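PDB 3MQ0: transcriptional repressor of the blcABC operon from Agrobacterium tumefaciens, which represses transcription of the blcABC operon, probably by binding DNA through a helix-turn-helix domain of the IclR family. Local coordinates for residues D45-L51 / G81-I85; L153-F157 / F180-L184; F157-I163 / S208-I214. One frame throughout, in Å; residues are numbered along the deposited sequence.

Contact 1 of 3, residues D45-L51 / G81-I85; sequences DLTAAEL and GTLRI
The backbone of D45-L51 runs extended through D45, L46 and T47 (phi/psi -77/129, -100/151 and -83/168) and turns helical from A48, where L51 N to T47 O (3.0 Å) closes the first turn. In G81-I85, G81 has phi/psi 85/4, where a CB would be jammed against the carbonyl oxygen of the preceding residue, so glycine suits the position; the segment continues as a strand antiparallel to the first. T47 and T82 are the closest CA pair at 4.3 Å. One direct hydrogen bond joins the backbones, L83 N to L46 O at 2.9 Å and 156°; T82 CA adds a CA-H...O contact to the same L46 O at 3.3 Å. Two waters bridge the backbones: one links L46 N (2.8 Å) to L83 O (2.7 Å), another A48 N (2.9 Å) to G81 O (2.8 Å). Among the side chains, T47 (chi1 p) and E50 form a capping box, with E50 N to T47 OG1 at 3.0 Å and T47 N to E50 OE1 at 2.9 Å. L83 (m, t) places CD1 3.6 Å from L51 CD1 and 4.4 Å from A48 CB, and L66 of helix 59-71 touches all three residues. D45 OD1 lies 3.4 Å from R84 NE, well out of the guanidinium plane, so this salt bridge is electrostatic only. R84 NH2 donates to T82 OG1 (3.2 Å), which also bonds D80, while R84 packs on D101 of the second subunit. A short strand leading into a capped helix and bonded to wing strand 82-85 is characteristic of the winged helix-turn-helix domain of IclR regulators.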
ATOM      1  N   ASP B  45     -15.106   7.392  11.385  1.00 33.40           N
ATOM      2  CA  ASP B  45     -15.956   7.341  10.194  1.00 28.56           C
ATOM      3  C   ASP B  45     -17.057   8.385  10.302  1.00 27.92           C
ATOM      4  O   ASP B  45     -17.765   8.453  11.313  1.00 28.60           O
ATOM      5  CB  ASP B  45     -16.533   5.941   9.997  1.00 30.62           C
ATOM      6  CG  ASP B  45     -15.475   4.862  10.151  1.00 41.62           C
ATOM      7  OD1 ASP B  45     -14.599   4.762   9.263  1.00 37.02           O
ATOM      8  OD2 ASP B  45     -15.502   4.132  11.168  1.00 48.02           O
ATOM      9  N   LEU B  46     -17.197   9.197   9.259  1.00 24.06           N
ATOM     10  CA  LEU B  46     -18.084  10.363   9.287  1.00 24.71           C
ATOM     11  C   LEU B  46     -19.420  10.110   8.599  1.00 20.01           C
ATOM     12  O   LEU B  46     -19.507   9.327   7.659  1.00 22.16           O
ATOM     13  CB  LEU B  46     -17.388  11.550   8.607  1.00 24.16           C
ATOM     14  CG  LEU B  46     -15.986  11.849   9.141  1.00 29.40           C
ATOM     15  CD1 LEU B  46     -15.265  12.844   8.238  1.00 27.38           C
ATOM     16  CD2 LEU B  46     -16.063  12.344  10.576  1.00 35.34           C
ATOM     17  N   THR B  47     -20.453  10.806   9.064  1.00 22.52           N
ATOM     18  CA  THR B  47     -21.776  10.735   8.462  1.00 21.86           C
ATOM     19  C   THR B  47     -21.846  11.669   7.265  1.00 21.40           C
ATOM     20  O   THR B  47     -20.970  12.511   7.065  1.00 19.55           O
ATOM     21  CB  THR B  47     -22.863  11.194   9.464  1.00 25.03           C
ATOM     22  OG1 THR B  47     -22.593  12.548   9.871  1.00 22.96           O
ATOM     23  CG2 THR B  47     -22.871  10.298  10.684  1.00 32.03           C
ATOM     24  N   ALA B  48     -22.902  11.536   6.474  1.00 20.58           N
ATOM     25  CA  ALA B  48     -23.081  12.439   5.347  1.00 22.59           C
ATOM     26  C   ALA B  48     -23.254  13.849   5.895  1.00 21.10           C
ATOM     27  O   ALA B  48     -22.754  14.811   5.314  1.00 21.93           O
ATOM     28  CB  ALA B  48     -24.279  12.031   4.505  1.00 21.14           C
ATOM     29  N   ALA B  49     -23.947  13.972   7.027  1.00 23.42           N
ATOM     30  CA  ALA B  49     -24.175  15.289   7.604  1.00 28.22           C
ATOM     31  C   ALA B  49     -22.858  15.945   7.992  1.00 29.93           C
ATOM     32  O   ALA B  49     -22.654  17.134   7.763  1.00 33.17           O
ATOM     33  CB  ALA B  49     -25.097  15.197   8.799  1.00 37.14           C
ATOM     34  N   GLU B  50     -21.956  15.164   8.575  1.00 27.56           N
ATOM     35  CA  GLU B  50     -20.650  15.687   8.951  1.00 27.68           C
ATOM     36  C   GLU B  50     -19.839  16.126   7.733  1.00 27.99           C
ATOM     37  O   GLU B  50     -19.214  17.189   7.742  1.00 28.68           O
ATOM     38  CB  GLU B  50     -19.874  14.669   9.800  1.00 29.59           C
ATOM     39  CG  GLU B  50     -20.446  14.494  11.209  1.00 33.93           C
ATOM     40  CD  GLU B  50     -19.808  13.346  11.976  1.00 44.90           C
ATOM     41  OE1 GLU B  50     -19.643  12.255  11.388  1.00 42.40           O
ATOM     42  OE2 GLU B  50     -19.471  13.536  13.168  1.00 44.64           O
ATOM     43  N   LEU B  51     -19.837  15.312   6.682  1.00 20.72           N
ATOM     44  CA  LEU B  51     -19.056  15.641   5.497  1.00 20.82           C
ATOM     45  C   LEU B  51     -19.620  16.872   4.799  1.00 20.38           C
ATOM     46  O   LEU B  51     -18.878  17.668   4.228  1.00 23.77           O
ATOM     47  CB  LEU B  51     -19.017  14.463   4.518  1.00 19.78           C
ATOM     48  CG  LEU B  51     -18.196  13.269   4.992  1.00 20.56           C
ATOM     49  CD1 LEU B  51     -18.510  12.048   4.120  1.00 19.79           C
ATOM     50  CD2 LEU B  51     -16.718  13.627   4.927  1.00 26.75           C
ATOM     51  N   GLY B  81     -24.880   4.635   8.336  1.00 24.14           N
ATOM     52  CA  GLY B  81     -24.813   5.798   7.465  1.00 28.84           C
ATOM     53  C   GLY B  81     -23.462   6.487   7.392  1.00 27.35           C
ATOM     54  O   GLY B  81     -23.319   7.531   6.738  1.00 27.72           O
ATOM     55  N   THR B  82     -22.456   5.921   8.047  1.00 22.27           N
ATOM     56  CA  THR B  82     -21.123   6.490   7.926  1.00 22.33           C
ATOM     57  C   THR B  82     -20.509   6.087   6.598  1.00 19.76           C
ATOM     58  O   THR B  82     -20.856   5.071   6.012  1.00 20.96           O
ATOM     59  CB  THR B  82     -20.198   6.104   9.102  1.00 30.47           C
ATOM     60  OG1 THR B  82     -20.171   4.682   9.254  1.00 36.71           O
ATOM     61  CG2 THR B  82     -20.692   6.741  10.390  1.00 26.35           C
ATOM     62  N   LEU B  83     -19.606   6.908   6.103  1.00 20.13           N
ATOM     63  CA  LEU B  83     -19.053   6.684   4.791  1.00 23.85           C
ATOM     64  C   LEU B  83     -17.580   6.354   4.952  1.00 23.25           C
ATOM     65  O   LEU B  83     -16.906   6.888   5.830  1.00 29.36           O
ATOM     66  CB  LEU B  83     -19.266   7.923   3.928  1.00 21.95           C
ATOM     67  CG  LEU B  83     -20.736   8.195   3.614  1.00 27.74           C
ATOM     68  CD1 LEU B  83     -20.939   9.601   3.101  1.00 30.11           C
ATOM     69  CD2 LEU B  83     -21.253   7.173   2.607  1.00 25.40           C
ATOM     70  N   ARG B  84     -17.089   5.441   4.129  1.00 16.34           N
ATOM     71  CA  ARG B  84     -15.681   5.091   4.174  1.00 20.36           C
ATOM     72  C   ARG B  84     -15.180   4.970   2.752  1.00 16.86           C
ATOM     73  O   ARG B  84     -15.972   4.876   1.822  1.00 17.61           O
ATOM     74  CB  ARG B  84     -15.486   3.779   4.946  1.00 25.42           C
ATOM     75  CG  ARG B  84     -16.028   3.900   6.360  1.00 36.42           C
ATOM     76  CD  ARG B  84     -16.267   2.593   7.108  1.00 54.62           C
ATOM     77  NE  ARG B  84     -17.157   2.848   8.248  1.00 60.98           N
ATOM     78  CZ  ARG B  84     -17.376   2.004   9.254  1.00 66.01           C
ATOM     79  NH1 ARG B  84     -16.762   0.828   9.291  1.00 67.68           N
ATOM     80  NH2 ARG B  84     -18.210   2.345  10.232  1.00 62.77           N
ATOM     81  N   ILE B  85     -13.864   4.991   2.578  1.00 15.66           N
ATOM     82  CA  ILE B  85     -13.307   4.777   1.253  1.00 12.83           C
ATOM     83  C   ILE B  85     -13.722   3.406   0.717  1.00 12.59           C
ATOM     84  O   ILE B  85     -13.637   2.404   1.434  1.00 18.94           O
ATOM     85  CB  ILE B  85     -11.769   4.844   1.282  1.00 18.77           C
ATOM     86  CG1 ILE B  85     -11.301   6.201   1.827  1.00 19.65           C
ATOM     87  CG2 ILE B  85     -11.197   4.579  -0.111  1.00 15.67           C
ATOM     88  CD1 ILE B  85     -11.657   7.381   0.940  1.00 21.33           C
TER
HETATM   89  O   HOH W   1     -15.582   8.908   7.039  1.00 23.84           O
HETATM   90  O   HOH W   2     -25.136   9.662   6.684  1.00 37.15           O

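Contact 2 of 3, residues L153-F157 / F180-L184; sequences LPAPF and FPQPL
This is an apolar, proline-rich contact without hydrogen bonds between its segments, in which the turn after edge strand 152-154 meets the irregular loop between helices 170-176 and 192-205. L153 and P154 are extended; A155-F157 have helical phi/psi, and F157 N to P154 O (3.1 Å) closes the turn. From P181 to P183 the partner stays extended (psi near 146°), before L184 turns to -91/-33. CA atoms are nearest at P154-P181 (7.0 Å) and F157-L184 (8.2 Å). F157, with chi1 m, buries the most surface: CZ lies 4.1 Å from P181 CG, CD2 3.9 Å from L184 CG, and CE1 4.2 Å from F180 CE2. Carbonyls meet the ring's edge, Q182 O at 3.2 Å from F157 CE2 and P181 O at 3.7 Å from F157 CZ. P156 CG touches P181 CG (3.9 Å) and P156 CB reaches F180 CZ (4.0 Å), while P154 CD lies 4.3 Å from L184 CD1. The contact thus joins a strand end and its turn to the 180-184 loop within the IclR C-terminal domain, which has a GAF-type fold.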
ATOM      1  N   LEU B 153      30.328   2.346  -6.790  1.00 17.66           N
ATOM      2  CA  LEU B 153      31.334   3.030  -5.983  1.00 20.00           C
ATOM      3  C   LEU B 153      31.071   2.757  -4.497  1.00 18.96           C
ATOM      4  O   LEU B 153      29.947   2.438  -4.120  1.00 18.23           O
ATOM      5  CB  LEU B 153      31.287   4.539  -6.240  1.00 18.21           C
ATOM      6  CG  LEU B 153      31.899   4.980  -7.571  1.00 16.30           C
ATOM      7  CD1 LEU B 153      31.751   6.497  -7.738  1.00 19.45           C
ATOM      8  CD2 LEU B 153      33.349   4.582  -7.634  1.00 18.60           C
ATOM      9  N   PRO B 154      32.101   2.897  -3.642  1.00 20.01           N
ATOM     10  CA  PRO B 154      31.897   2.734  -2.192  1.00 18.62           C
ATOM     11  C   PRO B 154      30.951   3.778  -1.629  1.00 19.40           C
ATOM     12  O   PRO B 154      31.177   4.979  -1.793  1.00 21.08           O
ATOM     13  CB  PRO B 154      33.300   2.939  -1.606  1.00 23.26           C
ATOM     14  CG  PRO B 154      34.243   2.661  -2.747  1.00 23.33           C
ATOM     15  CD  PRO B 154      33.517   3.123  -3.984  1.00 23.46           C
ATOM     16  N   ALA B 155      29.898   3.320  -0.968  1.00 15.80           N
ATOM     17  CA  ALA B 155      28.918   4.217  -0.366  1.00 17.24           C
ATOM     18  C   ALA B 155      29.520   5.261   0.582  1.00 21.01           C
ATOM     19  O   ALA B 155      29.033   6.388   0.640  1.00 18.01           O
ATOM     20  CB  ALA B 155      27.842   3.417   0.353  1.00 22.32           C
ATOM     21  N   PRO B 156      30.567   4.898   1.344  1.00 14.87           N
ATOM     22  CA  PRO B 156      31.040   5.908   2.306  1.00 12.48           C
ATOM     23  C   PRO B 156      31.666   7.137   1.660  1.00 18.25           C
ATOM     24  O   PRO B 156      31.739   8.169   2.323  1.00 19.84           O
ATOM     25  CB  PRO B 156      32.110   5.157   3.108  1.00 15.84           C
ATOM     26  CG  PRO B 156      31.668   3.739   3.047  1.00 17.93           C
ATOM     27  CD  PRO B 156      31.128   3.564   1.639  1.00 14.82           C
ATOM     28  N   PHE B 157      32.112   7.025   0.410  1.00 13.60           N
ATOM     29  CA  PHE B 157      32.817   8.122  -0.249  1.00 20.31           C
ATOM     30  C   PHE B 157      31.923   9.054  -1.104  1.00 25.30           C
ATOM     31  O   PHE B 157      32.289  10.201  -1.360  1.00 25.82           O
ATOM     32  CB  PHE B 157      33.953   7.570  -1.133  1.00 11.90           C
ATOM     33  CG  PHE B 157      34.949   6.672  -0.408  1.00 16.44           C
ATOM     34  CD1 PHE B 157      35.178   6.794   0.950  1.00 16.69           C
ATOM     35  CD2 PHE B 157      35.672   5.721  -1.117  1.00 17.36           C
ATOM     36  CE1 PHE B 157      36.095   5.975   1.596  1.00 22.01           C
ATOM     37  CE2 PHE B 157      36.591   4.885  -0.475  1.00 18.97           C
ATOM     38  CZ  PHE B 157      36.799   5.027   0.892  1.00 18.67           C
ATOM     39  N   PHE B 180      36.710  -1.533   6.483  1.00 28.90           N
ATOM     40  CA  PHE B 180      36.419  -0.267   5.846  1.00 28.38           C
ATOM     41  C   PHE B 180      37.069  -0.186   4.451  1.00 29.75           C
ATOM     42  O   PHE B 180      38.214  -0.587   4.283  1.00 29.52           O
ATOM     43  CB  PHE B 180      36.898   0.865   6.749  1.00 28.86           C
ATOM     44  CG  PHE B 180      36.171   2.136   6.518  1.00 23.56           C
ATOM     45  CD1 PHE B 180      34.920   2.341   7.079  1.00 22.70           C
ATOM     46  CD2 PHE B 180      36.717   3.119   5.712  1.00 25.15           C
ATOM     47  CE1 PHE B 180      34.224   3.509   6.845  1.00 16.28           C
ATOM     48  CE2 PHE B 180      36.031   4.290   5.478  1.00 25.35           C
ATOM     49  CZ  PHE B 180      34.787   4.490   6.044  1.00 25.52           C
ATOM     50  N   PRO B 181      36.334   0.319   3.441  1.00 22.64           N
ATOM     51  CA  PRO B 181      36.927   0.416   2.100  1.00 23.46           C
ATOM     52  C   PRO B 181      38.204   1.249   2.077  1.00 28.49           C
ATOM     53  O   PRO B 181      38.317   2.232   2.822  1.00 22.96           O
ATOM     54  CB  PRO B 181      35.828   1.105   1.266  1.00 24.94           C
ATOM     55  CG  PRO B 181      34.894   1.721   2.264  1.00 27.77           C
ATOM     56  CD  PRO B 181      34.948   0.825   3.469  1.00 21.54           C
ATOM     57  N   GLN B 182      39.151   0.858   1.225  1.00 23.24           N
ATOM     58  CA  GLN B 182      40.378   1.620   1.022  1.00 25.37           C
ATOM     59  C   GLN B 182      40.087   2.943   0.312  1.00 22.99           C
ATOM     60  O   GLN B 182      39.199   3.008  -0.534  1.00 27.39           O
ATOM     61  CB  GLN B 182      41.379   0.802   0.195  1.00 35.10           C
ATOM     62  CG  GLN B 182      41.896  -0.458   0.882  1.00 43.72           C
ATOM     63  CD  GLN B 182      42.804  -0.159   2.069  1.00 49.41           C
ATOM     64  OE1 GLN B 182      43.805   0.550   1.941  1.00 56.97           O
ATOM     65  NE2 GLN B 182      42.451  -0.695   3.231  1.00 44.47           N
ATOM     66  N   PRO B 183      40.850   4.002   0.638  1.00 32.38           N
ATOM     67  CA  PRO B 183      40.588   5.335   0.071  1.00 30.56           C
ATOM     68  C   PRO B 183      40.772   5.417  -1.446  1.00 33.27           C
ATOM     69  O   PRO B 183      41.628   4.729  -2.004  1.00 34.35           O
ATOM     70  CB  PRO B 183      41.620   6.224   0.775  1.00 36.12           C
ATOM     71  CG  PRO B 183      42.697   5.286   1.211  1.00 40.32           C
ATOM     72  CD  PRO B 183      41.994   4.010   1.564  1.00 37.60           C
ATOM     73  N   LEU B 184      39.966   6.249  -2.104  1.00 27.00           N
ATOM     74  CA  LEU B 184      40.147   6.520  -3.529  1.00 24.81           C
ATOM     75  C   LEU B 184      41.066   7.722  -3.738  1.00 31.20           C
ATOM     76  O   LEU B 184      41.808   7.783  -4.719  1.00 32.68           O
ATOM     77  CB  LEU B 184      38.805   6.743  -4.233  1.00 25.20           C
ATOM     78  CG  LEU B 184      37.868   5.532  -4.300  1.00 30.62           C
ATOM     79  CD1 LEU B 184      36.702   5.781  -5.251  1.00 34.97           C
ATOM     80  CD2 LEU B 184      38.631   4.276  -4.722  1.00 38.86           C
TER

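Contact 3 of 3, residues F157-I163 / S208-I214; sequences FTATGKI and SIDDGQI
The 159-163 part of helix 159-165 crosses strand 208-211 at 141° between their N-to-C directions, with a closest axis approach of 7.1 Å; the nearest CA pairs are A159-D210 (4.9 Å) and F157-Q213 (5.5 Å). Within the segments, two side chains bond to nearby backbone N-H groups. T158 (chi1 p) is the N-cap, its OG1 accepting from G161 N at 2.9 Å. In the other segment D210 OD1 accepts from Q213 N at 2.6 Å, an Asx motif spanning G212 (phi/psi 72/30).

Hydrogen bonds join the two: S208 OG (chi1 p) donates to A159 O at 2.7 Å, and K162 NZ to Q213 OE1 at 3.1 Å. A water spans A159 N (3.1 Å) and D210 OD2 (2.7 Å), tying the first helical turn to the same carboxylate that forms the Asx motif. The buried K162 ammonium also makes a salt bridge with E198 of helix 192-205, whose other carboxylate oxygen accepts from Q213 NE2.

The apolar contact is I214 CD1 at 3.5 Å from F157 CB, with the T158 CG2 methyl beside it, 3.8 Å from I214 CD1. Close van der Waals approaches of CB atoms are A159 CB to D210 CB (4.2 Å) and K162 CB to S208 CB (4.0 Å). A159 and D210 also touch C220 of strand 218-226. A helix packed on an antiparallel sheet, here at edge strand 208-211, is characteristic of the GAF fold, represented by this protein's IclR C-terminal domain.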
ATOM      1  N   PHE B 157      32.112   7.025   0.410  1.00 13.60           N
ATOM      2  CA  PHE B 157      32.817   8.122  -0.249  1.00 20.31           C
ATOM      3  C   PHE B 157      31.923   9.054  -1.104  1.00 25.30           C
ATOM      4  O   PHE B 157      32.289  10.201  -1.360  1.00 25.82           O
ATOM      5  CB  PHE B 157      33.953   7.570  -1.133  1.00 11.90           C
ATOM      6  CG  PHE B 157      34.949   6.672  -0.408  1.00 16.44           C
ATOM      7  CD1 PHE B 157      35.178   6.794   0.950  1.00 16.69           C
ATOM      8  CD2 PHE B 157      35.672   5.721  -1.117  1.00 17.36           C
ATOM      9  CE1 PHE B 157      36.095   5.975   1.596  1.00 22.01           C
ATOM     10  CE2 PHE B 157      36.591   4.885  -0.475  1.00 18.97           C
ATOM     11  CZ  PHE B 157      36.799   5.027   0.892  1.00 18.67           C
ATOM     12  N   THR B 158      30.771   8.577  -1.559  1.00 15.91           N
ATOM     13  CA  THR B 158      29.956   9.374  -2.487  1.00 13.86           C
ATOM     14  C   THR B 158      28.925  10.221  -1.743  1.00  8.86           C
ATOM     15  O   THR B 158      28.575   9.913  -0.606  1.00 12.13           O
ATOM     16  CB  THR B 158      29.191   8.464  -3.489  1.00 19.67           C
ATOM     17  OG1 THR B 158      28.308   7.606  -2.766  1.00 23.24           O
ATOM     18  CG2 THR B 158      30.145   7.581  -4.290  1.00 19.01           C
ATOM     19  N   ALA B 159      28.410  11.275  -2.382  1.00 10.22           N
ATOM     20  CA  ALA B 159      27.394  12.094  -1.721  1.00 10.95           C
ATOM     21  C   ALA B 159      26.100  11.300  -1.535  1.00 12.00           C
ATOM     22  O   ALA B 159      25.514  11.330  -0.462  1.00 10.60           O
ATOM     23  CB  ALA B 159      27.121  13.387  -2.512  1.00 13.75           C
ATOM     24  N   THR B 160      25.653  10.580  -2.567  1.00 10.48           N
ATOM     25  CA  THR B 160      24.449   9.756  -2.382  1.00  9.38           C
ATOM     26  C   THR B 160      24.667   8.668  -1.352  1.00 12.99           C
ATOM     27  O   THR B 160      23.744   8.341  -0.607  1.00 15.20           O
ATOM     28  CB  THR B 160      23.951   9.060  -3.671  1.00 11.62           C
ATOM     29  OG1 THR B 160      24.982   8.230  -4.204  1.00 12.81           O
ATOM     30  CG2 THR B 160      23.519  10.083  -4.728  1.00 11.95           C
ATOM     31  N   GLY B 161      25.879   8.106  -1.335  1.00 10.10           N
ATOM     32  CA  GLY B 161      26.244   7.065  -0.384  1.00 10.03           C
ATOM     33  C   GLY B 161      26.138   7.556   1.055  1.00 14.81           C
ATOM     34  O   GLY B 161      25.547   6.896   1.893  1.00 13.72           O
ATOM     35  N   LYS B 162      26.709   8.722   1.343  1.00 12.00           N
ATOM     36  CA  LYS B 162      26.590   9.310   2.680  1.00  9.94           C
ATOM     37  C   LYS B 162      25.135   9.549   3.083  1.00 11.95           C
ATOM     38  O   LYS B 162      24.737   9.256   4.208  1.00 12.96           O
ATOM     39  CB  LYS B 162      27.387  10.617   2.773  1.00 10.82           C
ATOM     40  CG  LYS B 162      28.902  10.450   2.622  1.00 14.53           C
ATOM     41  CD  LYS B 162      29.590  11.821   2.534  1.00 15.13           C
ATOM     42  CE  LYS B 162      30.999  11.703   1.928  1.00 18.53           C
ATOM     43  NZ  LYS B 162      31.877  10.945   2.860  1.00 19.99           N
ATOM     44  N   ILE B 163      24.334  10.105   2.182  1.00 11.71           N
ATOM     45  CA  ILE B 163      22.950  10.370   2.551  1.00 16.53           C
ATOM     46  C   ILE B 163      22.189   9.055   2.795  1.00 11.67           C
ATOM     47  O   ILE B 163      21.435   8.959   3.761  1.00 18.72           O
ATOM     48  CB  ILE B 163      22.207  11.337   1.567  1.00 25.12           C
ATOM     49  CG1 ILE B 163      20.916  11.878   2.201  1.00 30.05           C
ATOM     50  CG2 ILE B 163      21.869  10.648   0.282  1.00 23.00           C
ATOM     51  CD1 ILE B 163      21.085  13.094   3.052  1.00 26.49           C
ATOM     52  N   SER B 208      24.127  15.960   1.889  1.00 10.43           N
ATOM     53  CA  SER B 208      25.482  15.516   2.090  1.00 11.81           C
ATOM     54  C   SER B 208      26.450  16.222   1.169  1.00 10.41           C
ATOM     55  O   SER B 208      26.100  16.705   0.170  1.00 13.57           O
ATOM     56  CB  SER B 208      25.628  14.038   1.825  1.00 20.69           C
ATOM     57  OG  SER B 208      25.252  13.800   0.527  1.00 45.90           O
ATOM     58  N   ILE B 209      27.701  16.201   1.546  1.00 11.56           N
ATOM     59  CA  ILE B 209      28.753  16.755   0.713  1.00  8.44           C
ATOM     60  C   ILE B 209      29.861  15.722   0.554  1.00 22.71           C
ATOM     61  O   ILE B 209      30.322  15.147   1.545  1.00 16.99           O
ATOM     62  CB  ILE B 209      29.363  18.008   1.364  1.00 14.91           C
ATOM     63  CG1 ILE B 209      28.374  19.177   1.298  1.00 18.16           C
ATOM     64  CG2 ILE B 209      30.628  18.383   0.657  1.00 19.76           C
ATOM     65  CD1 ILE B 209      28.688  20.273   2.294  1.00 22.17           C
ATOM     66  N   ASP B 210      30.266  15.474  -0.690  1.00 18.53           N
ATOM     67  CA  ASP B 210      31.496  14.732  -0.976  1.00 17.94           C
ATOM     68  C   ASP B 210      32.515  15.703  -1.542  1.00 17.90           C
ATOM     69  O   ASP B 210      32.438  16.082  -2.706  1.00 16.06           O
ATOM     70  CB  ASP B 210      31.247  13.612  -1.991  1.00 21.01           C
ATOM     71  CG  ASP B 210      32.501  13.230  -2.773  1.00 28.18           C
ATOM     72  OD1 ASP B 210      33.616  13.354  -2.222  1.00 25.51           O
ATOM     73  OD2 ASP B 210      32.376  12.795  -3.945  1.00 27.55           O
ATOM     74  N   ASP B 211      33.465  16.124  -0.715  1.00 18.98           N
ATOM     75  CA  ASP B 211      34.449  17.086  -1.174  1.00 17.72           C
ATOM     76  C   ASP B 211      35.697  16.355  -1.655  1.00 18.34           C
ATOM     77  O   ASP B 211      36.676  16.219  -0.913  1.00 20.00           O
ATOM     78  CB  ASP B 211      34.797  18.066  -0.055  1.00 17.17           C
ATOM     79  CG  ASP B 211      35.604  19.263  -0.559  1.00 45.13           C
ATOM     80  OD1 ASP B 211      36.084  19.212  -1.715  1.00 45.83           O
ATOM     81  OD2 ASP B 211      35.762  20.249   0.197  1.00 48.95           O
ATOM     82  N   GLY B 212      35.648  15.867  -2.892  1.00 19.73           N
ATOM     83  CA  GLY B 212      36.805  15.250  -3.519  1.00 20.91           C
ATOM     84  C   GLY B 212      37.207  13.883  -2.987  1.00 18.38           C
ATOM     85  O   GLY B 212      38.384  13.515  -3.035  1.00 17.79           O
ATOM     86  N   GLN B 213      36.232  13.120  -2.512  1.00 16.96           N
ATOM     87  CA  GLN B 213      36.484  11.771  -1.978  1.00 19.59           C
ATOM     88  C   GLN B 213      36.471  10.668  -3.034  1.00 22.46           C
ATOM     89  O   GLN B 213      36.816   9.528  -2.742  1.00 21.80           O
ATOM     90  CB  GLN B 213      35.485  11.447  -0.864  1.00 19.21           C
ATOM     91  CG  GLN B 213      35.609  12.437   0.285  1.00 21.85           C
ATOM     92  CD  GLN B 213      34.907  11.988   1.538  1.00 25.65           C
ATOM     93  OE1 GLN B 213      34.738  10.788   1.785  1.00 23.07           O
ATOM     94  NE2 GLN B 213      34.489  12.956   2.348  1.00 24.27           N
ATOM     95  N   ILE B 214      36.060  11.013  -4.252  1.00 17.52           N
ATOM     96  CA  ILE B 214      36.049  10.067  -5.371  1.00 14.29           C
ATOM     97  C   ILE B 214      37.067  10.482  -6.428  1.00 20.63           C
ATOM     98  O   ILE B 214      37.854   9.667  -6.919  1.00 19.57           O
ATOM     99  CB  ILE B 214      34.663  10.026  -6.045  1.00 16.90           C
ATOM    100  CG1 ILE B 214      33.606   9.492  -5.083  1.00 22.62           C
ATOM    101  CG2 ILE B 214      34.723   9.200  -7.331  1.00 19.43           C
ATOM    102  CD1 ILE B 214      33.872   8.065  -4.620  1.00 32.11           C
TER
HETATM  103  O   HOH W   3      29.971  12.033  -5.000  1.00 24.21           O

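In the fold
Contacts 2 and 3 form one continuous region of the GAF-like domain: their centres are 10 Å apart, they share F157, and their segments alternate along the chain. Direct junctions include P156 O to K162 NZ at 2.8 Å, a probable hydrogen bond, and packing of L184 CD1 on I214 CD1 at 3.7 Å. They involve the two edge strands of one sheet, 152-154 and 208-211, with helix 159-165 following the former in the chain. Contact 1 belongs to the separate winged helix-turn-helix domain, across the chain's centre: its centre lies 56 Å from that of contact 2 and 50 Å from that of contact 3, with nearest atoms about 39 and 33 Å away.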